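Long-range contact in putative dioxygenase (1H-3-hydroxy-4-oxoquinaldine 2,4-dioxygenase) (Mycobacteroides abscessus subsp. abscessus, PDB 6RA3), which cleaves the ring of the Pseudomonas quinolone signal PQS with O2, giving N-octanoylanthranilate and carbon monoxide: residues K5-Q17 / V52-N64. Residues are numbered along the deposited sequence; the frame is centred on the assembly and turned at random.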
loop_
_atom_site.group_PDB
_atom_site.type_symbol
_atom_site.label_atom_id
_atom_site.label_comp_id
_atom_site.label_asym_id
_atom_site.label_seq_id
_atom_site.Cartn_x
_atom_site.Cartn_y
_atom_site.Cartn_z
ATOM N N LYS A 5 -4.931 6.651 10.920
ATOM C CA LYS A 5 -5.848 6.813 12.026
ATOM C C LYS A 5 -6.776 7.980 11.714
ATOM O O LYS A 5 -6.402 8.927 11.016
ATOM C CB LYS A 5 -5.170 7.136 13.388
ATOM C CG LYS A 5 -4.549 6.003 14.114
ATOM C CD LYS A 5 -3.779 6.495 15.348
ATOM C CE LYS A 5 -3.195 5.312 16.142
ATOM N NZ LYS A 5 -4.271 4.519 16.825
ATOM N N THR A 6 -7.984 7.881 12.243
ATOM C CA THR A 6 -8.903 9.009 12.339
ATOM C C THR A 6 -8.464 9.916 13.491
ATOM O O THR A 6 -8.462 9.490 14.649
ATOM C CB THR A 6 -10.321 8.490 12.566
ATOM O OG1 THR A 6 -10.689 7.662 11.454
ATOM C CG2 THR A 6 -11.328 9.648 12.701
ATOM N N VAL A 7 -8.078 11.150 13.172
ATOM C CA VAL A 7 -7.757 12.181 14.172
ATOM C C VAL A 7 -8.579 13.429 13.865
ATOM O O VAL A 7 -8.576 13.898 12.726
ATOM C CB VAL A 7 -6.266 12.559 14.159
ATOM C CG1 VAL A 7 -5.932 13.461 15.353
ATOM C CG2 VAL A 7 -5.388 11.334 14.133
ATOM N N ASN A 8 -9.248 13.979 14.879
ATOM C CA ASN A 8 -10.130 15.127 14.675
ATOM C C ASN A 8 -11.108 14.813 13.544
ATOM O O ASN A 8 -11.411 15.662 12.697
ATOM C CB ASN A 8 -9.348 16.419 14.371
ATOM C CG ASN A 8 -8.324 16.812 15.482
ATOM O OD1 ASN A 8 -8.593 16.714 16.676
ATOM N ND2 ASN A 8 -7.149 17.254 15.056
ATOM N N GLY A 9 -11.597 13.573 13.536
ATOM C CA GLY A 9 -12.594 13.116 12.582
ATOM C C GLY A 9 -12.155 13.049 11.133
ATOM O O GLY A 9 -13.011 12.840 10.258
ATOM N N VAL A 10 -10.871 13.280 10.842
ATOM C CA VAL A 10 -10.326 13.149 9.496
ATOM C C VAL A 10 -9.262 12.045 9.469
ATOM O O VAL A 10 -8.753 11.605 10.503
ATOM C CB VAL A 10 -9.758 14.471 8.932
ATOM C CG1 VAL A 10 -10.783 15.555 9.035
ATOM C CG2 VAL A 10 -8.423 14.906 9.626
ATOM N N GLN A 11 -8.925 11.611 8.258
ATOM C CA GLN A 11 -8.018 10.482 8.059
ATOM C C GLN A 11 -6.590 10.973 7.877
ATOM O O GLN A 11 -6.279 11.669 6.901
ATOM C CB GLN A 11 -8.410 9.620 6.858
ATOM C CG GLN A 11 -7.535 8.338 6.810
ATOM C CD GLN A 11 -8.070 7.245 5.938
ATOM O OE1 GLN A 11 -8.764 6.331 6.392
ATOM N NE2 GLN A 11 -7.711 7.301 4.690
ATOM N N ILE A 12 -5.718 10.572 8.800
ATOM C CA ILE A 12 -4.305 10.958 8.816
ATOM C C ILE A 12 -3.470 9.724 8.505
ATOM O O ILE A 12 -3.388 8.810 9.328
ATOM C CB ILE A 12 -3.903 11.548 10.185
ATOM C CG1 ILE A 12 -4.827 12.716 10.545
ATOM C CG2 ILE A 12 -2.417 11.951 10.197
ATOM C CD1 ILE A 12 -4.773 13.896 9.523
ATOM N N ALA A 13 -2.809 9.723 7.361
ATOM C CA ALA A 13 -1.873 8.674 7.015
ATOM C C ALA A 13 -0.514 8.939 7.641
ATOM O O ALA A 13 -0.078 10.085 7.786
ATOM C CB ALA A 13 -1.697 8.577 5.519
ATOM N N PHE A 14 0.173 7.859 7.970
ATOM C CA PHE A 14 1.470 7.950 8.638
ATOM C C PHE A 14 2.194 6.610 8.531
ATOM O O PHE A 14 1.628 5.597 8.094
ATOM C CB PHE A 14 1.273 8.369 10.087
ATOM C CG PHE A 14 0.656 7.310 10.957
ATOM C CD1 PHE A 14 -0.714 7.147 10.997
ATOM C CD2 PHE A 14 1.457 6.470 11.735
ATOM C CE1 PHE A 14 -1.295 6.155 11.774
ATOM C CE2 PHE A 14 0.885 5.481 12.519
ATOM C CZ PHE A 14 -0.499 5.342 12.560
ATOM N N ASP A 15 3.472 6.624 8.894
ATOM C CA ASP A 15 4.152 5.397 9.292
ATOM C C ASP A 15 5.089 5.696 10.457
ATOM O O ASP A 15 5.441 6.846 10.739
ATOM C CB ASP A 15 4.852 4.716 8.110
ATOM C CG ASP A 15 6.099 5.431 7.629
ATOM O OD1 ASP A 15 6.774 4.839 6.756
ATOM O OD2 ASP A 15 6.417 6.546 8.109
ATOM N N ASP A 16 5.437 4.630 11.161
ATOM C CA ASP A 16 6.084 4.683 12.468
ATOM C C ASP A 16 7.170 3.615 12.454
ATOM O O ASP A 16 6.852 2.432 12.355
ATOM C CB ASP A 16 5.038 4.434 13.551
ATOM C CG ASP A 16 5.630 4.198 14.913
ATOM O OD1 ASP A 16 6.822 4.538 15.088
ATOM O OD2 ASP A 16 4.889 3.673 15.801
ATOM N N GLN A 17 8.441 4.028 12.523
ATOM C CA GLN A 17 9.594 3.146 12.357
ATOM C C GLN A 17 10.656 3.501 13.396
ATOM O O GLN A 17 10.905 4.686 13.642
ATOM C CB GLN A 17 10.194 3.265 10.943
ATOM C CG GLN A 17 9.237 2.898 9.816
ATOM C CD GLN A 17 9.931 2.662 8.505
ATOM O OE1 GLN A 17 10.936 1.946 8.423
ATOM N NE2 GLN A 17 9.400 3.250 7.459
ATOM N N VAL A 52 8.378 9.026 12.968
ATOM C CA VAL A 52 6.966 9.000 12.577
ATOM C C VAL A 52 6.831 9.977 11.417
ATOM O O VAL A 52 7.036 11.186 11.594
ATOM C CB VAL A 52 6.032 9.391 13.738
ATOM C CG1 VAL A 52 4.576 9.559 13.251
ATOM C CG2 VAL A 52 6.097 8.410 14.866
ATOM N N ARG A 53 6.533 9.464 10.229
ATOM C CA ARG A 53 6.293 10.317 9.069
ATOM C C ARG A 53 4.795 10.577 8.960
ATOM O O ARG A 53 3.996 9.638 9.019
ATOM C CB ARG A 53 6.826 9.687 7.787
ATOM C CG ARG A 53 8.303 9.404 7.786
ATOM C CD ARG A 53 8.776 9.035 6.405
ATOM N NE ARG A 53 8.244 7.725 6.040
ATOM C CZ ARG A 53 8.293 7.196 4.826
ATOM N NH1 ARG A 53 8.847 7.855 3.815
ATOM N NH2 ARG A 53 7.791 5.988 4.629
ATOM N N VAL A 54 4.411 11.851 8.841
ATOM C CA VAL A 54 3.016 12.255 8.966
ATOM C C VAL A 54 2.560 12.914 7.673
ATOM O O VAL A 54 3.260 13.753 7.103
ATOM C CB VAL A 54 2.799 13.210 10.150
ATOM C CG1 VAL A 54 1.367 13.712 10.163
ATOM C CG2 VAL A 54 3.121 12.535 11.450
ATOM N N CYS A 55 1.369 12.535 7.229
ATOM C CA CYS A 55 0.710 13.141 6.083
ATOM C C CYS A 55 -0.321 14.141 6.589
ATOM O O CYS A 55 -0.930 13.932 7.634
ATOM C CB CYS A 55 0.008 12.079 5.226
ATOM S SG CYS A 55 1.054 10.951 4.303
ATOM N N TRP A 56 -0.491 15.248 5.856
ATOM C CA TRP A 56 -1.597 16.159 6.135
ATOM C C TRP A 56 -2.938 15.511 5.776
ATOM O O TRP A 56 -3.015 14.601 4.947
ATOM C CB TRP A 56 -1.438 17.456 5.334
ATOM C CG TRP A 56 -0.108 18.098 5.462
ATOM C CD1 TRP A 56 0.775 18.375 4.453
ATOM C CD2 TRP A 56 0.506 18.545 6.674
ATOM N NE1 TRP A 56 1.896 18.976 4.968
ATOM C CE2 TRP A 56 1.755 19.085 6.331
ATOM C CE3 TRP A 56 0.110 18.546 8.020
ATOM C CZ2 TRP A 56 2.623 19.618 7.288
ATOM C CZ3 TRP A 56 0.979 19.063 8.964
ATOM C CH2 TRP A 56 2.207 19.614 8.589
ATOM N N ARG A 57 -3.992 15.979 6.431
ATOM C CA ARG A 57 -5.346 15.622 6.030
ATOM C C ARG A 57 -5.528 15.896 4.542
ATOM O O ARG A 57 -4.934 16.815 3.984
ATOM C CB ARG A 57 -6.384 16.367 6.893
ATOM C CG ARG A 57 -6.597 17.853 6.596
ATOM C CD ARG A 57 -7.781 18.407 7.366
ATOM N NE ARG A 57 -7.712 18.223 8.809
ATOM C CZ ARG A 57 -8.665 18.612 9.641
ATOM N NH1 ARG A 57 -9.767 19.186 9.172
ATOM N NH2 ARG A 57 -8.531 18.426 10.943
ATOM N N GLY A 58 -6.267 15.010 3.872
ATOM C CA GLY A 58 -6.443 15.117 2.439
ATOM C C GLY A 58 -5.241 14.748 1.592
ATOM O O GLY A 58 -5.329 14.816 0.359
ATOM N N HIS A 59 -4.115 14.366 2.205
ATOM C CA HIS A 59 -2.900 14.030 1.475
ATOM C C HIS A 59 -2.572 12.542 1.504
ATOM O O HIS A 59 -1.602 12.122 0.851
ATOM C CB HIS A 59 -1.690 14.799 2.055
ATOM C CG HIS A 59 -1.684 16.259 1.729
ATOM N ND1 HIS A 59 -2.616 17.138 2.236
ATOM C CD2 HIS A 59 -0.883 16.983 0.920
ATOM C CE1 HIS A 59 -2.364 18.353 1.779
ATOM N NE2 HIS A 59 -1.319 18.284 0.980
ATOM N N GLY A 60 -3.322 11.752 2.254
ATOM C CA GLY A 60 -3.079 10.326 2.344
ATOM C C GLY A 60 -3.525 9.599 1.088
ATOM O O GLY A 60 -3.788 10.221 0.053
ATOM N N PRO A 61 -3.633 8.262 1.159
ATOM C CA PRO A 61 -4.148 7.513 -0.002
ATOM C C PRO A 61 -5.568 7.912 -0.386
ATOM O O PRO A 61 -5.882 7.863 -1.569
ATOM C CB PRO A 61 -4.052 6.031 0.428
ATOM C CG PRO A 61 -3.739 6.028 1.869
ATOM C CD PRO A 61 -3.185 7.380 2.253
ATOM N N ASP A 62 -6.419 8.326 0.560
ATOM C CA ASP A 62 -7.771 8.770 0.237
ATOM C C ASP A 62 -7.707 10.184 -0.331
ATOM O O ASP A 62 -7.470 11.144 0.406
ATOM C CB ASP A 62 -8.665 8.701 1.472
ATOM C CG ASP A 62 -10.068 9.274 1.226
ATOM O OD1 ASP A 62 -10.379 9.677 0.067
ATOM O OD2 ASP A 62 -10.867 9.337 2.200
ATOM N N ARG A 63 -7.909 10.327 -1.638
ATOM C CA ARG A 63 -7.790 11.640 -2.272
ATOM C C ARG A 63 -9.136 12.307 -2.542
ATOM O O ARG A 63 -9.222 13.224 -3.375
ATOM C CB ARG A 63 -6.971 11.536 -3.536
ATOM C CG ARG A 63 -5.507 11.247 -3.263
ATOM C CD ARG A 63 -4.840 12.261 -2.255
ATOM N NE ARG A 63 -3.471 11.830 -2.008
ATOM C CZ ARG A 63 -2.517 11.937 -2.905
ATOM N NH1 ARG A 63 -2.763 12.508 -4.075
ATOM N NH2 ARG A 63 -1.322 11.482 -2.639
ATOM N N ASN A 64 -10.166 11.923 -1.798
ATOM C CA ASN A 64 -11.390 12.701 -1.812
ATOM C C ASN A 64 -11.104 14.112 -1.299
ATOM O O ASN A 64 -10.200 14.349 -0.484
ATOM C CB ASN A 64 -12.461 12.046 -0.950
ATOM C CG ASN A 64 -13.238 10.927 -1.703
ATOM O OD1 ASN A 64 -13.344 10.954 -2.925
ATOM N ND2 ASN A 64 -13.813 9.988 -0.955
HETATM O O HOH W 1 -7.427 12.830 4.955
HETATM O O HOH W 2 -3.742 11.875 5.528
HETATM O O HOH W 3 -5.797 8.816 3.580
#
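The Arg-57 guanidinium carries Val-10 on one face, CG1 lying 3.7 Å above the plane over its centre, while its NH2 is salt-bridged to Asp-77. The Arg-53 guanidinium is met instead at its edge, side-on, by the Asp-15 carboxylate, the two planes 36° apart. Arg-53 NH2 gives a nearly straight bond to Asp-15 OD1 (2.6 Å, 172°) and Arg-53 NE reaches Asp-15 OD2 on its syn side (3.0 Å). Asp-15 CG stands between its own backbone N and carbonyl carbon (chi1 72°), which brings the carboxylate across to Arg-53. Gln-17 NE2, its amide held by Arg-46 at OE1, meets Asp-15 OD1 from the face opposite Arg-53 NH2, fixing the carboxylate's rotation further; Arg-53 NH1 pairs with Asp-39. Backbone bonds join Asp-15 and Arg-53 in both directions, and Cys-55 N donates to Ala-13 O (2.9 Å). Beyond them direct backbone bonding gives way to side-chain packing and water: Ala-13 CB packs on Cys-55 SG and Pro-61 CD, both 3.8 Å away, and one water links Gln-11 O and Ala-13 N to Trp-56 O. The type II turn 56-59 follows directly. Strands 10-17 and 51-54 thus form the antiparallel join through which the N-terminal hairpin extends the otherwise parallel central sheet, as in the alpha/beta hydrolase fold.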